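PDB 3IDU: uncharacterized protein from Pyrococcus furiosus, which is of unknown function but carries a CARDB domain, an all-beta module that binds two manganese ions. Local coordinates for residues 14-25 / 37-48; 51-59 / 89-99. All coordinates share one frame; numbering follows the deposited sequence.

How the interactions relate
Interactions 1 and 2 are antiparallel strand pairs in the two facing sheets of one beta sandwich, 14-25 / 37-48 in the three-stranded sheet and 51-59 / 89-99 in the five-stranded one. Their inward faces meet in the core, where V21 CG1 lies 3.4 Å from V96 CG1 and I23 CD1 packs on A94 and I92. The outward faces differ: interaction 1 carries T20, E22, K24 and H40 with no side-chain hydrogen bond between the strands there, whereas interaction 2 binds R55 and Y57 to E99 and E98. Each pair also supplies ligands to a different manganese ion, D18 and L19 to one and D97 to the other, with E104 shared by both.

Interaction 1: residues 14-25 / 37-48; sequences FEFPDLTVEIKG and YEVHVKNLGGIG. With MN (manganese (II) ion), chain C.
D18 and N43 meet where the two strands give way to loops: D18 N donates to N43 OD1 at 2.9 Å, nearly straight at 169°. That oxygen also takes the N-H of G45, two residues on, in an Asx turn; the two donors reach it from opposite faces of the amide plane. On the other branch, N43 ND2 points within its own amide plane at I47 O (2.8 Å), so three bonds fix the rotation of the amide. P17 lies against this turn, its CB 3.1 Å from I47 O, and G45 CA makes a CA-H...O contact with F16 O.

Beyond the turn, paired backbone bonds join T20 to K42, E22 to H40 and K24 to E38, the one from E22 N to H40 O being weak. On the outward face K24 crosses H40 at about a right angle, resting its CD 4.1 Å from the ring centroid in an off-centre CH-pi contact, while H40 ND1 is held by E75. T20 lays CG2 along K42 CB at 3.7 Å and turns OG1 to N109 O. V21, I23, V39 and V41 occupy the inward face.

With CG anti to the backbone N (chi1 -174°), D18 brings OD1 to 2.3 Å from manganese, and L19 O binds the same ion at 2.2 Å. E104, N106, N109 and N110 complete this manganese site at one end of the CARDB beta sandwich.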
loop_
_atom_site.group_PDB
_atom_site.type_symbol
_atom_site.label_atom_id
_atom_site.label_comp_id
_atom_site.label_asym_id
_atom_site.label_seq_id
_atom_site.Cartn_x
_atom_site.Cartn_y
_atom_site.Cartn_z
ATOM N N PHE A 14 -17.755 14.266 -1.304
ATOM C CA PHE A 14 -17.332 13.817 -2.624
ATOM C C PHE A 14 -16.469 14.878 -3.284
ATOM O O PHE A 14 -16.154 14.786 -4.467
ATOM C CB PHE A 14 -18.552 13.533 -3.502
ATOM C CG PHE A 14 -19.316 12.311 -3.095
ATOM C CD1 PHE A 14 -18.758 11.047 -3.248
ATOM C CD2 PHE A 14 -20.592 12.420 -2.550
ATOM C CE1 PHE A 14 -19.456 9.906 -2.868
ATOM C CE2 PHE A 14 -21.301 11.286 -2.165
ATOM C CZ PHE A 14 -20.731 10.025 -2.324
ATOM N N GLU A 15 -16.082 15.883 -2.513
ATOM C CA GLU A 15 -15.273 16.959 -3.056
ATOM C C GLU A 15 -13.772 16.732 -2.937
ATOM O O GLU A 15 -12.988 17.583 -3.349
ATOM C CB GLU A 15 -15.649 18.282 -2.383
ATOM C CG GLU A 15 -17.114 18.666 -2.540
ATOM C CD GLU A 15 -17.549 18.720 -3.990
ATOM O OE1 GLU A 15 -16.833 19.337 -4.809
ATOM O OE2 GLU A 15 -18.612 18.150 -4.314
ATOM N N PHE A 16 -13.363 15.593 -2.380
ATOM C CA PHE A 16 -11.933 15.304 -2.231
ATOM C C PHE A 16 -11.578 13.847 -2.424
ATOM O O PHE A 16 -12.376 12.959 -2.130
ATOM C CB PHE A 16 -11.423 15.655 -0.828
ATOM C CG PHE A 16 -11.636 17.076 -0.428
ATOM C CD1 PHE A 16 -12.825 17.470 0.176
ATOM C CD2 PHE A 16 -10.634 18.015 -0.619
ATOM C CE1 PHE A 16 -13.012 18.784 0.589
ATOM C CE2 PHE A 16 -10.807 19.330 -0.212
ATOM C CZ PHE A 16 -12.000 19.720 0.396
ATOM N N PRO A 17 -10.366 13.578 -2.923
ATOM C CA PRO A 17 -10.021 12.170 -3.080
ATOM C C PRO A 17 -9.502 11.744 -1.704
ATOM O O PRO A 17 -9.375 12.578 -0.808
ATOM C CB PRO A 17 -8.908 12.200 -4.136
ATOM C CG PRO A 17 -8.219 13.506 -3.865
ATOM C CD PRO A 17 -9.378 14.457 -3.575
ATOM N N ASP A 18 -9.259 10.454 -1.513
ATOM C CA ASP A 18 -8.667 9.981 -0.267
ATOM C C ASP A 18 -7.960 8.682 -0.563
ATOM O O ASP A 18 -8.577 7.628 -0.702
ATOM C CB ASP A 18 -9.672 9.754 0.868
ATOM C CG ASP A 18 -8.967 9.392 2.178
ATOM O OD1 ASP A 18 -7.719 9.433 2.191
ATOM O OD2 ASP A 18 -9.633 9.074 3.188
ATOM N N LEU A 19 -6.649 8.785 -0.668
ATOM C CA LEU A 19 -5.811 7.648 -0.965
ATOM C C LEU A 19 -5.498 6.842 0.280
ATOM O O LEU A 19 -5.243 7.397 1.341
ATOM C CB LEU A 19 -4.515 8.148 -1.589
ATOM C CG LEU A 19 -4.718 8.923 -2.886
ATOM C CD1 LEU A 19 -3.466 9.717 -3.229
ATOM C CD2 LEU A 19 -5.057 7.942 -4.001
ATOM N N THR A 20 -5.514 5.523 0.140
ATOM C CA THR A 20 -5.200 4.646 1.255
ATOM C C THR A 20 -4.451 3.434 0.715
ATOM O O THR A 20 -4.542 3.120 -0.472
ATOM C CB THR A 20 -6.475 4.172 1.981
ATOM O OG1 THR A 20 -6.117 3.641 3.264
ATOM C CG2 THR A 20 -7.169 3.091 1.176
ATOM N N VAL A 21 -3.713 2.756 1.583
ATOM C CA VAL A 21 -2.958 1.575 1.178
ATOM C C VAL A 21 -3.025 0.476 2.229
ATOM O O VAL A 21 -3.137 0.744 3.427
ATOM C CB VAL A 21 -1.467 1.901 0.935
ATOM C CG1 VAL A 21 -1.310 2.766 -0.296
ATOM C CG2 VAL A 21 -0.882 2.591 2.158
ATOM N N GLU A 22 -2.950 -0.766 1.762
ATOM C CA GLU A 22 -2.983 -1.931 2.635
ATOM C C GLU A 22 -2.125 -3.006 1.978
ATOM O O GLU A 22 -2.128 -3.149 0.755
ATOM C CB GLU A 22 -4.413 -2.452 2.791
ATOM C CG GLU A 22 -4.663 -3.174 4.106
ATOM C CD GLU A 22 -5.893 -4.066 4.064
ATOM O OE1 GLU A 22 -6.888 -3.683 3.419
ATOM O OE2 GLU A 22 -5.863 -5.145 4.686
ATOM N N ILE A 23 -1.388 -3.756 2.790
ATOM C CA ILE A 23 -0.530 -4.823 2.284
ATOM C C ILE A 23 -1.144 -6.168 2.654
ATOM O O ILE A 23 -1.664 -6.330 3.756
ATOM C CB ILE A 23 0.868 -4.763 2.923
ATOM C CG1 ILE A 23 1.558 -3.446 2.563
ATOM C CG2 ILE A 23 1.691 -5.966 2.477
ATOM C CD1 ILE A 23 2.658 -3.063 3.533
ATOM N N LYS A 24 -1.094 -7.125 1.734
ATOM C CA LYS A 24 -1.622 -8.459 2.000
ATOM C C LYS A 24 -0.655 -9.515 1.487
ATOM O O LYS A 24 -0.101 -9.385 0.397
ATOM C CB LYS A 24 -2.992 -8.650 1.342
ATOM C CG LYS A 24 -4.073 -7.759 1.913
ATOM C CD LYS A 24 -5.456 -8.228 1.502
ATOM C CE LYS A 24 -6.521 -7.310 2.078
ATOM N NZ LYS A 24 -7.890 -7.809 1.795
ATOM N N GLY A 25 -0.447 -10.558 2.281
ATOM C CA GLY A 25 0.460 -11.619 1.884
ATOM C C GLY A 25 0.884 -12.450 3.080
ATOM O O GLY A 25 0.413 -12.208 4.187
ATOM N N TYR A 37 3.254 -10.783 -2.587
ATOM C CA TYR A 37 2.476 -9.851 -1.778
ATOM C C TYR A 37 1.619 -8.961 -2.654
ATOM O O TYR A 37 1.875 -8.818 -3.846
ATOM C CB TYR A 37 3.391 -8.973 -0.921
ATOM C CG TYR A 37 4.097 -9.718 0.185
ATOM C CD1 TYR A 37 5.268 -10.434 -0.063
ATOM C CD2 TYR A 37 3.574 -9.734 1.476
ATOM C CE1 TYR A 37 5.902 -11.148 0.957
ATOM C CE2 TYR A 37 4.197 -10.443 2.497
ATOM C CZ TYR A 37 5.357 -11.148 2.232
ATOM O OH TYR A 37 5.962 -11.860 3.242
ATOM N N GLU A 38 0.592 -8.367 -2.059
ATOM C CA GLU A 38 -0.282 -7.477 -2.803
ATOM C C GLU A 38 -0.443 -6.159 -2.070
ATOM O O GLU A 38 -0.625 -6.126 -0.851
ATOM C CB GLU A 38 -1.665 -8.105 -3.003
ATOM C CG GLU A 38 -1.647 -9.482 -3.645
ATOM C CD GLU A 38 -3.040 -9.981 -3.974
ATOM O OE1 GLU A 38 -3.925 -9.897 -3.097
ATOM O OE2 GLU A 38 -3.247 -10.465 -5.107
ATOM N N VAL A 39 -0.360 -5.070 -2.822
ATOM C CA VAL A 39 -0.541 -3.749 -2.252
ATOM C C VAL A 39 -1.885 -3.270 -2.785
ATOM O O VAL A 39 -2.059 -3.113 -3.991
ATOM C CB VAL A 39 0.573 -2.780 -2.697
ATOM C CG1 VAL A 39 0.307 -1.396 -2.123
ATOM C CG2 VAL A 39 1.935 -3.295 -2.218
ATOM N N HIS A 40 -2.845 -3.082 -1.883
ATOM C CA HIS A 40 -4.175 -2.620 -2.257
ATOM C C HIS A 40 -4.244 -1.106 -2.078
ATOM O O HIS A 40 -4.223 -0.608 -0.955
ATOM C CB HIS A 40 -5.238 -3.296 -1.384
ATOM C CG HIS A 40 -5.372 -4.768 -1.628
ATOM N ND1 HIS A 40 -6.553 -5.351 -2.032
ATOM C CD2 HIS A 40 -4.462 -5.770 -1.559
ATOM C CE1 HIS A 40 -6.365 -6.648 -2.204
ATOM N NE2 HIS A 40 -5.106 -6.927 -1.924
ATOM N N VAL A 41 -4.312 -0.379 -3.190
ATOM C CA VAL A 41 -4.380 1.081 -3.145
ATOM C C VAL A 41 -5.791 1.498 -3.540
ATOM O O VAL A 41 -6.311 1.070 -4.573
ATOM C CB VAL A 41 -3.327 1.717 -4.094
ATOM C CG1 VAL A 41 -3.630 1.354 -5.540
ATOM C CG2 VAL A 41 -3.293 3.226 -3.910
ATOM N N LYS A 42 -6.422 2.326 -2.710
ATOM C CA LYS A 42 -7.786 2.751 -2.989
ATOM C C LYS A 42 -7.970 4.256 -2.906
ATOM O O LYS A 42 -7.202 4.954 -2.243
ATOM C CB LYS A 42 -8.740 2.083 -1.993
ATOM C CG LYS A 42 -8.435 0.607 -1.767
ATOM C CD LYS A 42 -9.195 0.014 -0.591
ATOM C CE LYS A 42 -10.654 -0.238 -0.928
ATOM N NZ LYS A 42 -11.337 -1.036 0.144
ATOM N N ASN A 43 -8.985 4.746 -3.607
ATOM C CA ASN A 43 -9.341 6.155 -3.564
ATOM C C ASN A 43 -10.755 6.126 -3.014
ATOM O O ASN A 43 -11.693 5.780 -3.728
ATOM C CB ASN A 43 -9.354 6.794 -4.951
ATOM C CG ASN A 43 -9.778 8.252 -4.907
ATOM O OD1 ASN A 43 -9.997 8.815 -3.830
ATOM N ND2 ASN A 43 -9.887 8.875 -6.078
ATOM N N LEU A 44 -10.905 6.465 -1.741
ATOM C CA LEU A 44 -12.215 6.455 -1.105
ATOM C C LEU A 44 -13.034 7.692 -1.448
ATOM O O LEU A 44 -14.230 7.738 -1.162
ATOM C CB LEU A 44 -12.052 6.378 0.412
ATOM C CG LEU A 44 -11.108 5.301 0.944
ATOM C CD1 LEU A 44 -10.957 5.448 2.454
ATOM C CD2 LEU A 44 -11.638 3.926 0.583
ATOM N N GLY A 45 -12.389 8.681 -2.063
ATOM C CA GLY A 45 -13.060 9.928 -2.397
ATOM C C GLY A 45 -13.867 9.999 -3.679
ATOM O O GLY A 45 -13.863 9.069 -4.484
ATOM N N GLY A 46 -14.551 11.126 -3.864
ATOM C CA GLY A 46 -15.378 11.329 -5.045
ATOM C C GLY A 46 -14.673 12.045 -6.185
ATOM O O GLY A 46 -15.271 12.305 -7.233
ATOM N N ILE A 47 -13.403 12.378 -5.972
ATOM C CA ILE A 47 -12.596 13.046 -6.986
ATOM C C ILE A 47 -11.464 12.094 -7.333
ATOM O O ILE A 47 -10.885 11.469 -6.447
ATOM C CB ILE A 47 -12.010 14.371 -6.460
ATOM C CG1 ILE A 47 -13.144 15.319 -6.075
ATOM C CG2 ILE A 47 -11.113 14.998 -7.516
ATOM C CD1 ILE A 47 -14.043 15.715 -7.226
ATOM N N GLY A 48 -11.166 11.965 -8.621
ATOM C CA GLY A 48 -10.109 11.062 -9.034
ATOM C C GLY A 48 -8.701 11.594 -8.830
ATOM O O GLY A 48 -8.495 12.775 -8.535
HETATM MN MN MN C . -5.406 9.281 2.544
#

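Interaction 2: residues 51-59 / 89-99; sequences STKVRVYIN and MYRINATVDEE. With MN (manganese (II) ion), chain D.
E98 OE1 receives two hydroxyls at once, from Y57 OH of the neighbouring strand and from T95 OG1 of its own segment, each at 2.7 Å. The tyrosine meets its syn lone pair and the threonine comes from the anti side, so the carboxylate is pinned over the outer face of this antiparallel pair, which lies within the five-stranded sheet of the CARDB beta sandwich. The oxygen lies at the edge of the Y57 ring, close to its plane.

Next to it, R55 stretches fully extended from CG to NE and turns the edge of its guanidinium to E99. R55 NH2 donates to E99 OE1 at 2.8 Å in a salt bridge, almost straight at 173°, while NH1 makes a weak bond to E99 OE2. The bend of E99 at chi2 (-92°) helps to fold its carboxylate back over the strand, where K53 CD also touches E99 OE1. A water at the guanidinium edge, in its plane, accepts a weak bond from R55 NH1 and also bonds K53 O, T95 OG1 and E98 N.

Inward, V54 packs on V96, and V56 CG1 lies beside I92 CG2; V39 of the opposite sheet touches V54 and V56. At the far end N59 clasps R91, accepting from its N at OD1 and donating its own N to R91 O. At the other end D97 OD1, which also accepts from T101 N, shares a water with T52 OG1, each 2.8 Å from it, while D97 OD2 binds manganese at 2.3 Å.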
loop_
_atom_site.group_PDB
_atom_site.type_symbol
_atom_site.label_atom_id
_atom_site.label_comp_id
_atom_site.label_asym_id
_atom_site.label_seq_id
_atom_site.Cartn_x
_atom_site.Cartn_y
_atom_site.Cartn_z
ATOM N N SER A 51 -2.578 10.909 -11.101
ATOM C CA SER A 51 -1.248 10.359 -10.883
ATOM C C SER A 51 -0.723 10.530 -9.463
ATOM O O SER A 51 -0.732 11.628 -8.918
ATOM C CB SER A 51 -0.253 11.012 -11.850
ATOM O OG SER A 51 1.032 10.412 -11.741
ATOM N N THR A 52 -0.278 9.430 -8.867
ATOM C CA THR A 52 0.306 9.468 -7.537
ATOM C C THR A 52 1.285 8.314 -7.424
ATOM O O THR A 52 1.187 7.318 -8.148
ATOM C CB THR A 52 -0.743 9.365 -6.409
ATOM O OG1 THR A 52 -0.110 9.648 -5.150
ATOM C CG2 THR A 52 -1.343 7.972 -6.352
ATOM N N LYS A 53 2.245 8.456 -6.521
ATOM C CA LYS A 53 3.254 7.429 -6.345
ATOM C C LYS A 53 2.983 6.493 -5.176
ATOM O O LYS A 53 2.541 6.914 -4.107
ATOM C CB LYS A 53 4.628 8.088 -6.174
ATOM C CG LYS A 53 5.059 8.946 -7.365
ATOM C CD LYS A 53 6.447 9.537 -7.161
ATOM C CE LYS A 53 6.896 10.357 -8.365
ATOM N NZ LYS A 53 8.255 10.951 -8.178
ATOM N N VAL A 54 3.245 5.214 -5.404
ATOM C CA VAL A 54 3.086 4.198 -4.379
ATOM C C VAL A 54 4.485 3.608 -4.205
ATOM O O VAL A 54 5.198 3.372 -5.189
ATOM C CB VAL A 54 2.096 3.089 -4.817
ATOM C CG1 VAL A 54 2.011 2.004 -3.746
ATOM C CG2 VAL A 54 0.719 3.696 -5.057
ATOM N N ARG A 55 4.880 3.391 -2.958
ATOM C CA ARG A 55 6.194 2.854 -2.663
ATOM C C ARG A 55 6.113 1.760 -1.612
ATOM O O ARG A 55 5.287 1.816 -0.695
ATOM C CB ARG A 55 7.124 3.972 -2.159
ATOM C CG ARG A 55 7.299 5.161 -3.114
ATOM C CD ARG A 55 8.239 6.211 -2.517
ATOM N NE ARG A 55 8.491 7.363 -3.389
ATOM C CZ ARG A 55 7.654 8.383 -3.568
ATOM N NH1 ARG A 55 6.487 8.413 -2.941
ATOM N NH2 ARG A 55 7.994 9.392 -4.360
ATOM N N VAL A 56 6.963 0.752 -1.769
ATOM C CA VAL A 56 7.040 -0.346 -0.815
ATOM C C VAL A 56 8.462 -0.351 -0.267
ATOM O O VAL A 56 9.433 -0.249 -1.015
ATOM C CB VAL A 56 6.713 -1.716 -1.469
ATOM C CG1 VAL A 56 7.211 -2.855 -0.579
ATOM C CG2 VAL A 56 5.211 -1.848 -1.655
ATOM N N TYR A 57 8.557 -0.449 1.054
ATOM C CA TYR A 57 9.822 -0.463 1.773
ATOM C C TYR A 57 9.915 -1.745 2.579
ATOM O O TYR A 57 8.905 -2.259 3.059
ATOM C CB TYR A 57 9.890 0.696 2.769
ATOM C CG TYR A 57 9.808 2.081 2.178
ATOM C CD1 TYR A 57 10.962 2.774 1.821
ATOM C CD2 TYR A 57 8.578 2.714 2.003
ATOM C CE1 TYR A 57 10.898 4.060 1.310
ATOM C CE2 TYR A 57 8.506 4.003 1.489
ATOM C CZ TYR A 57 9.669 4.671 1.146
ATOM O OH TYR A 57 9.592 5.946 0.637
ATOM N N ILE A 58 11.131 -2.248 2.733
ATOM C CA ILE A 58 11.376 -3.443 3.526
ATOM C C ILE A 58 12.446 -3.008 4.525
ATOM O O ILE A 58 13.565 -2.684 4.136
ATOM C CB ILE A 58 11.867 -4.599 2.638
ATOM C CG1 ILE A 58 10.745 -4.994 1.669
ATOM C CG2 ILE A 58 12.297 -5.780 3.501
ATOM C CD1 ILE A 58 11.107 -6.105 0.707
ATOM N N ASN A 59 12.083 -2.997 5.807
ATOM C CA ASN A 59 12.978 -2.552 6.874
ATOM C C ASN A 59 13.542 -1.158 6.587
ATOM O O ASN A 59 14.731 -0.891 6.777
ATOM C CB ASN A 59 14.103 -3.570 7.112
ATOM C CG ASN A 59 13.708 -4.640 8.120
ATOM O OD1 ASN A 59 12.594 -4.622 8.648
ATOM N ND2 ASN A 59 14.616 -5.570 8.398
HETATM N N MSE A 89 12.963 -10.833 11.660
HETATM C CA MSE A 89 11.684 -10.130 11.642
HETATM C C MSE A 89 11.796 -8.882 10.773
HETATM O O MSE A 89 12.506 -7.937 11.115
HETATM C CB MSE A 89 11.279 -9.729 13.062
HETATM C CG MSE A 89 9.949 -8.995 13.146
HETATM SE SE MSE A 89 8.452 -10.106 12.618
HETATM C CE MSE A 89 7.849 -10.629 14.384
ATOM N N TYR A 90 11.082 -8.884 9.651
ATOM C CA TYR A 90 11.106 -7.768 8.715
ATOM C C TYR A 90 9.805 -6.971 8.736
ATOM O O TYR A 90 8.725 -7.532 8.915
ATOM C CB TYR A 90 11.363 -8.292 7.299
ATOM C CG TYR A 90 12.717 -8.939 7.112
ATOM C CD1 TYR A 90 13.789 -8.221 6.585
ATOM C CD2 TYR A 90 12.930 -10.271 7.468
ATOM C CE1 TYR A 90 15.040 -8.810 6.413
ATOM C CE2 TYR A 90 14.177 -10.873 7.302
ATOM C CZ TYR A 90 15.226 -10.138 6.773
ATOM O OH TYR A 90 16.458 -10.730 6.604
ATOM N N ARG A 91 9.918 -5.658 8.554
ATOM C CA ARG A 91 8.754 -4.776 8.531
ATOM C C ARG A 91 8.559 -4.217 7.126
ATOM O O ARG A 91 9.439 -3.549 6.585
ATOM C CB ARG A 91 8.937 -3.624 9.523
ATOM C CG ARG A 91 7.833 -2.568 9.456
ATOM C CD ARG A 91 8.018 -1.465 10.503
ATOM N NE ARG A 91 7.932 -1.969 11.874
ATOM C CZ ARG A 91 8.958 -2.450 12.573
ATOM N NH1 ARG A 91 10.170 -2.496 12.035
ATOM N NH2 ARG A 91 8.773 -2.884 13.814
ATOM N N ILE A 92 7.410 -4.509 6.527
ATOM C CA ILE A 92 7.109 -4.015 5.189
ATOM C C ILE A 92 6.224 -2.780 5.334
ATOM O O ILE A 92 5.238 -2.800 6.068
ATOM C CB ILE A 92 6.337 -5.063 4.331
ATOM C CG1 ILE A 92 7.214 -6.289 4.053
ATOM C CG2 ILE A 92 5.958 -4.458 2.980
ATOM C CD1 ILE A 92 7.660 -7.036 5.279
ATOM N N ASN A 93 6.595 -1.702 4.651
ATOM C CA ASN A 93 5.813 -0.481 4.684
ATOM C C ASN A 93 5.390 -0.161 3.265
ATOM O O ASN A 93 6.127 -0.410 2.315
ATOM C CB ASN A 93 6.620 0.709 5.230
ATOM C CG ASN A 93 6.718 0.716 6.747
ATOM O OD1 ASN A 93 7.807 0.616 7.309
ATOM N ND2 ASN A 93 5.577 0.842 7.415
ATOM N N ALA A 94 4.186 0.378 3.125
ATOM C CA ALA A 94 3.681 0.772 1.824
ATOM C C ALA A 94 3.152 2.183 2.012
ATOM O O ALA A 94 2.500 2.479 3.014
ATOM C CB ALA A 94 2.568 -0.164 1.376
ATOM N N THR A 95 3.456 3.065 1.071
ATOM C CA THR A 95 2.990 4.440 1.172
ATOM C C THR A 95 2.406 4.918 -0.145
ATOM O O THR A 95 2.797 4.454 -1.217
ATOM C CB THR A 95 4.134 5.409 1.539
ATOM O OG1 THR A 95 5.027 5.542 0.424
ATOM C CG2 THR A 95 4.916 4.886 2.738
ATOM N N VAL A 96 1.466 5.848 -0.059
ATOM C CA VAL A 96 0.875 6.425 -1.252
ATOM C C VAL A 96 0.887 7.939 -1.040
ATOM O O VAL A 96 0.594 8.430 0.049
ATOM C CB VAL A 96 -0.548 5.872 -1.516
ATOM C CG1 VAL A 96 -1.468 6.174 -0.344
ATOM C CG2 VAL A 96 -1.099 6.464 -2.805
ATOM N N ASP A 97 1.257 8.663 -2.092
ATOM C CA ASP A 97 1.394 10.113 -2.049
ATOM C C ASP A 97 2.240 10.534 -0.857
ATOM O O ASP A 97 1.873 11.435 -0.104
ATOM C CB ASP A 97 0.049 10.836 -1.978
ATOM C CG ASP A 97 0.208 12.341 -2.126
ATOM O OD1 ASP A 97 1.141 12.751 -2.849
ATOM O OD2 ASP A 97 -0.584 13.112 -1.544
ATOM N N GLU A 98 3.381 9.881 -0.691
ATOM C CA GLU A 98 4.262 10.196 0.417
ATOM C C GLU A 98 4.747 11.642 0.357
ATOM O O GLU A 98 5.005 12.252 1.394
ATOM C CB GLU A 98 5.455 9.244 0.415
ATOM C CG GLU A 98 6.088 9.072 1.773
ATOM C CD GLU A 98 7.276 8.139 1.734
ATOM O OE1 GLU A 98 7.183 7.084 1.069
ATOM O OE2 GLU A 98 8.296 8.455 2.377
ATOM N N GLU A 99 4.869 12.190 -0.854
ATOM C CA GLU A 99 5.326 13.574 -1.038
ATOM C C GLU A 99 4.180 14.556 -0.823
ATOM O O GLU A 99 4.351 15.769 -0.939
ATOM C CB GLU A 99 5.892 13.771 -2.446
ATOM C CG GLU A 99 4.974 13.276 -3.550
ATOM C CD GLU A 99 5.262 11.838 -3.944
ATOM O OE1 GLU A 99 6.324 11.600 -4.562
ATOM O OE2 GLU A 99 4.437 10.949 -3.635
HETATM MN MN MN D . -1.995 13.519 0.176
HETATM O O HOH W 1 1.481 11.967 -5.465
HETATM O O HOH W 2 4.398 7.241 -1.816
HETATM O O HOH W 3 12.279 -4.835 11.342
HETATM O O HOH W 4 -0.225 12.419 1.225
#